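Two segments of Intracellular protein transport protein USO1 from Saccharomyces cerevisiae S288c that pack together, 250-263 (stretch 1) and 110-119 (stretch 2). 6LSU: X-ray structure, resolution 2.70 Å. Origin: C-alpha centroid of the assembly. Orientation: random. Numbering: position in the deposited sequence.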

ATOM      1  N   SER A 250       7.280  20.683   3.863  1.00 62.59           N
ATOM      2  CA  SER A 250       6.545  19.940   4.898  1.00 63.28           C
ATOM      3  C   SER A 250       5.111  19.746   4.389  1.00 62.13           C
ATOM      4  O   SER A 250       4.979  19.029   3.308  1.00 59.80           O
ATOM      5  CB  SER A 250       6.744  20.566   6.255  1.00 63.14           C
ATOM      6  OG  SER A 250       5.989  21.755   6.384  1.00 84.18           O
ATOM      7  N   LEU A 251       4.111  20.372   5.013  1.00 50.14           N
ATOM      8  CA  LEU A 251       2.704  20.023   4.742  1.00 54.03           C
ATOM      9  C   LEU A 251       2.282  20.460   3.329  1.00 53.43           C
ATOM     10  O   LEU A 251       1.550  19.659   2.670  1.00 56.83           O
ATOM     11  CB  LEU A 251       1.823  20.648   5.813  1.00 56.23           C
ATOM     12  CG  LEU A 251       1.563  19.772   7.012  1.00 56.48           C
ATOM     13  CD1 LEU A 251       0.493  20.461   7.873  1.00 61.28           C
ATOM     14  CD2 LEU A 251       1.105  18.396   6.599  1.00 56.38           C
ATOM     15  N   VAL A 252       2.733  21.631   2.863  1.00 47.77           N
ATOM     16  CA  VAL A 252       2.279  22.169   1.549  1.00 53.44           C
ATOM     17  C   VAL A 252       2.600  21.142   0.452  1.00 55.23           C
ATOM     18  O   VAL A 252       1.713  20.886  -0.381  1.00 59.56           O
ATOM     19  CB  VAL A 252       2.861  23.558   1.244  1.00 53.03           C
ATOM     20  CG1 VAL A 252       2.429  24.041  -0.126  1.00 57.77           C
ATOM     21  CG2 VAL A 252       2.407  24.558   2.286  1.00 56.11           C
ATOM     22  N   VAL A 253       3.792  20.535   0.486  1.00 56.82           N
ATOM     23  CA  VAL A 253       4.165  19.442  -0.461  1.00 55.01           C
ATOM     24  C   VAL A 253       3.262  18.229  -0.271  1.00 49.03           C
ATOM     25  O   VAL A 253       2.862  17.663  -1.271  1.00 49.16           O
ATOM     26  CB  VAL A 253       5.645  19.075  -0.330  1.00 51.97           C
ATOM     27  CG1 VAL A 253       5.984  17.848  -1.129  1.00 53.25           C
ATOM     28  CG2 VAL A 253       6.484  20.251  -0.760  1.00 54.05           C
ATOM     29  N   ASN A 254       2.952  17.870   0.970  1.00 49.73           N
ATOM     30  CA  ASN A 254       2.010  16.762   1.290  1.00 47.47           C
ATOM     31  C   ASN A 254       0.649  17.085   0.648  1.00 44.29           C
ATOM     32  O   ASN A 254       0.073  16.215  -0.055  1.00 39.17           O
ATOM     33  CB  ASN A 254       1.862  16.607   2.799  1.00 50.61           C
ATOM     34  CG  ASN A 254       1.443  15.220   3.214  1.00 46.02           C
ATOM     35  OD1 ASN A 254       1.660  14.838   4.338  1.00 53.64           O
ATOM     36  ND2 ASN A 254       0.878  14.453   2.333  1.00 49.53           N
ATOM     37  N   ASP A 255       0.176  18.319   0.836  1.00 45.52           N
ATOM     38  CA  ASP A 255      -1.089  18.807   0.201  1.00 45.90           C
ATOM     39  C   ASP A 255      -0.945  18.707  -1.328  1.00 44.14           C
ATOM     40  O   ASP A 255      -1.741  18.012  -1.942  1.00 43.31           O
ATOM     41  CB  ASP A 255      -1.463  20.204   0.677  1.00 47.96           C
ATOM     42  CG  ASP A 255      -1.474  20.380   2.205  1.00 52.83           C
ATOM     43  OD1 ASP A 255      -1.178  21.492   2.648  1.00 53.56           O
ATOM     44  OD2 ASP A 255      -1.778  19.418   2.959  1.00 55.33           O
ATOM     45  N   CYS A 256       0.104  19.285  -1.908  1.00 47.69           N
ATOM     46  CA  CYS A 256       0.323  19.254  -3.375  1.00 50.67           C
ATOM     47  C   CYS A 256       0.276  17.815  -3.858  1.00 52.65           C
ATOM     48  O   CYS A 256      -0.596  17.538  -4.765  1.00 55.83           O
ATOM     49  CB  CYS A 256       1.643  19.899  -3.759  1.00 52.48           C
ATOM     50  SG  CYS A 256       1.574  21.695  -3.626  1.00 56.95           S
ATOM     51  N   LEU A 257       1.067  16.923  -3.235  1.00 49.63           N
ATOM     52  CA  LEU A 257       1.079  15.492  -3.642  1.00 51.38           C
ATOM     53  C   LEU A 257      -0.326  14.889  -3.443  1.00 50.66           C
ATOM     54  O   LEU A 257      -0.800  14.160  -4.310  1.00 54.75           O
ATOM     55  CB  LEU A 257       2.178  14.733  -2.880  1.00 50.26           C
ATOM     56  CG  LEU A 257       3.605  15.215  -3.153  1.00 49.62           C
ATOM     57  CD1 LEU A 257       4.527  14.827  -2.018  1.00 47.44           C
ATOM     58  CD2 LEU A 257       4.099  14.688  -4.483  1.00 50.22           C
ATOM     59  N   SER A 258      -0.965  15.195  -2.327  1.00 54.53           N
ATOM     60  CA  SER A 258      -2.278  14.631  -1.935  1.00 55.39           C
ATOM     61  C   SER A 258      -3.313  15.049  -2.990  1.00 59.05           C
ATOM     62  O   SER A 258      -4.193  14.239  -3.374  1.00 52.76           O
ATOM     63  CB  SER A 258      -2.656  15.117  -0.588  1.00 55.03           C
ATOM     64  OG  SER A 258      -3.148  14.046   0.176  1.00 66.91           O
ATOM     65  N   LEU A 259      -3.212  16.301  -3.449  1.00 55.39           N
ATOM     66  CA  LEU A 259      -4.113  16.819  -4.498  1.00 55.71           C
ATOM     67  C   LEU A 259      -3.782  16.124  -5.834  1.00 55.49           C
ATOM     68  O   LEU A 259      -4.720  15.610  -6.496  1.00 48.94           O
ATOM     69  CB  LEU A 259      -4.012  18.352  -4.572  1.00 52.78           C
ATOM     70  CG  LEU A 259      -4.757  18.970  -5.743  1.00 53.26           C
ATOM     71  CD1 LEU A 259      -6.228  18.568  -5.696  1.00 53.78           C
ATOM     72  CD2 LEU A 259      -4.574  20.480  -5.770  1.00 52.26           C
ATOM     73  N   ILE A 260      -2.507  16.015  -6.214  1.00 55.73           N
ATOM     74  CA  ILE A 260      -2.158  15.229  -7.434  1.00 52.05           C
ATOM     75  C   ILE A 260      -2.772  13.838  -7.312  1.00 53.28           C
ATOM     76  O   ILE A 260      -3.242  13.316  -8.339  1.00 62.51           O
ATOM     77  CB  ILE A 260      -0.644  15.156  -7.666  1.00 50.41           C
ATOM     78  CG1 ILE A 260      -0.010  16.518  -7.847  1.00 51.84           C
ATOM     79  CG2 ILE A 260      -0.350  14.271  -8.881  1.00 52.11           C
ATOM     80  CD1 ILE A 260       1.485  16.427  -8.236  1.00 54.91           C
ATOM     81  N   ASN A 261      -2.759  13.255  -6.123  1.00 51.91           N
ATOM     82  CA  ASN A 261      -3.275  11.891  -5.910  1.00 56.61           C
ATOM     83  C   ASN A 261      -4.776  11.889  -6.189  1.00 57.93           C
ATOM     84  O   ASN A 261      -5.207  11.014  -6.933  1.00 66.55           O
ATOM     85  CB  ASN A 261      -2.899  11.376  -4.510  1.00 59.66           C
ATOM     86  CG  ASN A 261      -3.325   9.944  -4.288  1.00 60.07           C
ATOM     87  OD1 ASN A 261      -4.530   9.666  -4.227  1.00 66.46           O
ATOM     88  ND2 ASN A 261      -2.350   9.056  -4.198  1.00 61.78           N
ATOM     89  N   ASN A 262      -5.536  12.805  -5.604  1.00 59.64           N
ATOM     90  CA  ASN A 262      -7.015  12.838  -5.717  1.00 62.71           C
ATOM     91  C   ASN A 262      -7.430  13.155  -7.165  1.00 71.28           C
ATOM     92  O   ASN A 262      -8.524  12.692  -7.575  1.00 64.22           O
ATOM     93  CB  ASN A 262      -7.638  13.857  -4.761  1.00 67.17           C
ATOM     94  CG  ASN A 262      -7.611  13.442  -3.305  1.00 65.33           C
ATOM     95  OD1 ASN A 262      -7.626  12.262  -2.970  1.00 79.56           O
ATOM     96  ND2 ASN A 262      -7.609  14.413  -2.423  1.00 66.51           N
ATOM     97  N   ILE A 263      -6.620  13.903  -7.940  1.00 64.53           N
ATOM     98  CA  ILE A 263      -6.970  14.201  -9.359  1.00 62.33           C
ATOM     99  C   ILE A 263      -6.771  12.951 -10.244  1.00 66.92           C
ATOM    100  O   ILE A 263      -7.430  12.928 -11.334  1.00 63.16           O
ATOM    101  CB  ILE A 263      -6.139  15.394  -9.867  1.00 63.87           C
ATOM    102  CG1 ILE A 263      -6.454  16.687  -9.126  1.00 58.83           C
ATOM    103  CG2 ILE A 263      -6.269  15.571 -11.368  1.00 67.22           C
ATOM    104  CD1 ILE A 263      -5.335  17.693  -9.192  1.00 62.32           C
TER
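Stretch 2 110-119: SRLQNGKYPS

Stretch 1 is a helix from L251 onward, held by regular i to i+4 backbone bonds, and stretch 2 lies along one side of it. Stretch 2 enters as the last part of a helix, with R111 in helical conformation, and then opens: G115, K116 and Y117 have extended backbone angles. This open segment runs against the direction of the helix, since N114 lies nearest N262, G115 nearest S258 and Y117 nearest N254. The closest of these approaches is S258 to G115, with CA atoms 5.5 Å apart.

At the start of the helix, L251 points toward stretch 2 and offers its two methyl groups to different partners. Its CD1 lies over one face of the R111 guanidinium, 3.6 Å from R111 CZ, while its CD2 meets the edge of the Y117 ring, 3.6 Å from Y117 CD2. A branched aliphatic side chain suits this place because it can cover both the flat charged group and the aromatic ring.

One turn on, N254 also points toward stretch 2. Its amide lies over a face of the Y117 ring, and its OD1 is 3.4 Å from P118 CD. This small, flat polar group packs closely on the ring, while its OD1 is satisfied by a hydrogen bond elsewhere in the structure.

D255 leaves its backbone sideways, but its carboxylate reaches stretch 2 and carries the main polar contact. R111 likewise starts sideways and extends its long chain to meet it. The salt bridge is two-pronged: R111 NH2 donates to D255 OD1 at 2.7 Å and R111 NE donates to D255 OD2 at 2.8 Å, both nearly straight. Two oxygens facing two N-H groups near the guanidinium plane make this pairing strong and directional, although the position of OD2 is less certain.

S258 faces the point where the backbones come closest, and its OG lies 3.4 Å from G115 CA. Glycine fits here because a CB would point toward the helix and come within 2.4 Å of S258 OG, a clash.

In the last turn, the residues that meet stretch 2, N261 and N262, are polar. N261 makes a looser approach, its OD1 4.2 Å from K116 NZ, at the end of a poorly ordered lysine. N262 ND2 donates a hydrogen bond of 2.7 Å to N114 O, an apt use of an amide to satisfy a backbone carbonyl. Water 1 accepts from K116 NZ at 2.6 Å and lies 2.8 Å from N262 OD1, linking the two stretches.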

ATOM      1  N   SER A 110      -9.931  19.606   5.722  1.00 57.48           N
ATOM      2  CA  SER A 110      -9.659  19.479   4.264  1.00 57.74           C
ATOM      3  C   SER A 110      -8.544  18.467   4.042  1.00 53.74           C
ATOM      4  O   SER A 110      -8.679  17.715   3.108  1.00 54.28           O
ATOM      5  CB  SER A 110      -9.363  20.794   3.604  1.00 59.79           C
ATOM      6  OG  SER A 110     -10.480  21.675   3.749  1.00 55.31           O
ATOM      7  N   ARG A 111      -7.571  18.360   4.967  1.00 54.37           N
ATOM      8  CA  ARG A 111      -6.543  17.284   4.876  1.00 52.67           C
ATOM      9  C   ARG A 111      -7.138  15.902   5.211  1.00 58.59           C
ATOM     10  O   ARG A 111      -7.087  15.025   4.320  1.00 57.42           O
ATOM     11  CB  ARG A 111      -5.357  17.558   5.777  1.00 52.00           C
ATOM     12  CG  ARG A 111      -4.645  18.849   5.428  1.00 55.72           C
ATOM     13  CD  ARG A 111      -3.458  19.146   6.304  1.00 53.24           C
ATOM     14  NE  ARG A 111      -2.676  20.105   5.551  1.00 57.68           N
ATOM     15  CZ  ARG A 111      -2.454  21.341   5.930  1.00 55.23           C
ATOM     16  NH1 ARG A 111      -2.906  21.762   7.095  1.00 56.11           N
ATOM     17  NH2 ARG A 111      -1.750  22.149   5.165  1.00 57.73           N
ATOM     18  N   LEU A 112      -7.621  15.677   6.446  1.00 61.55           N
ATOM     19  CA  LEU A 112      -7.923  14.289   6.924  1.00 61.62           C
ATOM     20  C   LEU A 112      -9.024  13.678   6.052  1.00 64.34           C
ATOM     21  O   LEU A 112      -8.870  12.512   5.647  1.00 82.69           O
ATOM     22  CB  LEU A 112      -8.329  14.291   8.394  1.00 61.45           C
ATOM     23  CG  LEU A 112      -7.239  14.724   9.352  1.00 68.36           C
ATOM     24  CD1 LEU A 112      -7.680  14.574  10.798  1.00 71.97           C
ATOM     25  CD2 LEU A 112      -5.952  13.949   9.108  1.00 73.55           C
ATOM     26  N   GLN A 113     -10.047  14.455   5.714  1.00 62.74           N
ATOM     27  CA  GLN A 113     -11.220  13.983   4.917  1.00 67.53           C
ATOM     28  C   GLN A 113     -10.795  13.601   3.493  1.00 64.18           C
ATOM     29  O   GLN A 113     -11.581  12.898   2.813  1.00 76.54           O
ATOM     30  CB  GLN A 113     -12.354  15.027   4.842  1.00 65.40           C
ATOM     31  CG  GLN A 113     -13.030  15.310   6.183  1.00 67.51           C
ATOM     32  CD  GLN A 113     -14.280  16.141   6.045  1.00 71.18           C
ATOM     33  OE1 GLN A 113     -14.886  16.263   4.973  1.00 83.99           O
ATOM     34  NE2 GLN A 113     -14.679  16.745   7.148  1.00 73.12           N
ATOM     35  N   ASN A 114      -9.676  14.100   2.983  1.00 70.55           N
ATOM     36  CA  ASN A 114      -9.422  13.984   1.516  1.00 73.88           C
ATOM     37  C   ASN A 114      -8.010  13.487   1.201  1.00 70.91           C
ATOM     38  O   ASN A 114      -7.753  13.300   0.024  1.00 74.66           O
ATOM     39  CB  ASN A 114      -9.706  15.301   0.787  1.00 74.02           C
ATOM     40  CG  ASN A 114     -11.046  15.925   1.162  1.00 71.37           C
ATOM     41  OD1 ASN A 114     -12.102  15.508   0.684  1.00 79.48           O
ATOM     42  ND2 ASN A 114     -11.029  16.938   2.010  1.00 65.40           N
ATOM     43  N   GLY A 115      -7.155  13.237   2.197  1.00 76.23           N
ATOM     44  CA  GLY A 115      -5.750  12.855   1.949  1.00 85.39           C
ATOM     45  C   GLY A 115      -5.238  11.900   3.005  1.00 91.14           C
ATOM     46  O   GLY A 115      -6.034  11.542   3.898  1.00 91.52           O
ATOM     47  N   LYS A 116      -3.966  11.499   2.882  1.00 98.06           N
ATOM     48  CA  LYS A 116      -3.230  10.609   3.824  1.00 97.34           C
ATOM     49  C   LYS A 116      -2.090  11.449   4.379  1.00 84.94           C
ATOM     50  O   LYS A 116      -1.241  11.917   3.589  1.00 70.89           O
ATOM     51  CB  LYS A 116      -2.710   9.325   3.152  1.00106.60           C
ATOM     52  CG  LYS A 116      -3.766   8.444   2.480  1.00115.54           C
ATOM     53  CD  LYS A 116      -4.305   9.009   1.170  1.00128.79           C
ATOM     54  CE  LYS A 116      -5.660   8.466   0.752  1.00134.41           C
ATOM     55  NZ  LYS A 116      -6.220   9.236  -0.388  1.00134.88           N
ATOM     56  N   TYR A 117      -2.129  11.714   5.680  1.00 88.92           N
ATOM     57  CA  TYR A 117      -1.230  12.704   6.316  1.00 88.51           C
ATOM     58  C   TYR A 117      -0.365  11.973   7.343  1.00 91.30           C
ATOM     59  O   TYR A 117      -0.640  10.802   7.634  1.00 96.81           O
ATOM     60  CB  TYR A 117      -2.079  13.906   6.744  1.00 86.01           C
ATOM     61  CG  TYR A 117      -2.197  14.914   5.628  1.00 80.20           C
ATOM     62  CD1 TYR A 117      -3.102  14.722   4.593  1.00 71.62           C
ATOM     63  CD2 TYR A 117      -1.326  16.002   5.559  1.00 79.53           C
ATOM     64  CE1 TYR A 117      -3.167  15.610   3.532  1.00 76.22           C
ATOM     65  CE2 TYR A 117      -1.389  16.906   4.508  1.00 79.99           C
ATOM     66  CZ  TYR A 117      -2.320  16.701   3.494  1.00 79.33           C
ATOM     67  OH  TYR A 117      -2.482  17.524   2.425  1.00 86.83           O
ATOM     68  N   PRO A 118       0.749  12.589   7.837  1.00 89.22           N
ATOM     69  CA  PRO A 118       1.620  11.944   8.820  1.00 91.40           C
ATOM     70  C   PRO A 118       0.831  11.652  10.100  1.00102.19           C
ATOM     71  O   PRO A 118       0.766  12.574  10.940  1.00 80.78           O
ATOM     72  CB  PRO A 118       2.719  12.967   9.162  1.00 90.93           C
ATOM     73  CG  PRO A 118       2.605  14.036   8.102  1.00 91.18           C
ATOM     74  CD  PRO A 118       1.177  13.976   7.573  1.00 87.67           C
ATOM     75  N   SER A 119       0.265  10.430  10.184  1.00125.36           N
ATOM     76  CA  SER A 119      -0.682   9.963  11.239  1.00140.47           C
ATOM     77  C   SER A 119      -0.081  10.283  12.606  1.00147.47           C
ATOM     78  O   SER A 119      -0.732  10.927  13.432  1.00132.85           O
ATOM     79  CB  SER A 119      -1.040   8.476  11.118  1.00144.26           C
ATOM     80  OG  SER A 119      -1.145   8.057   9.762  1.00138.78           O
TER
HETATM   81  O   HOH W   1      -8.380  10.514  -0.924  1.00 83.59           O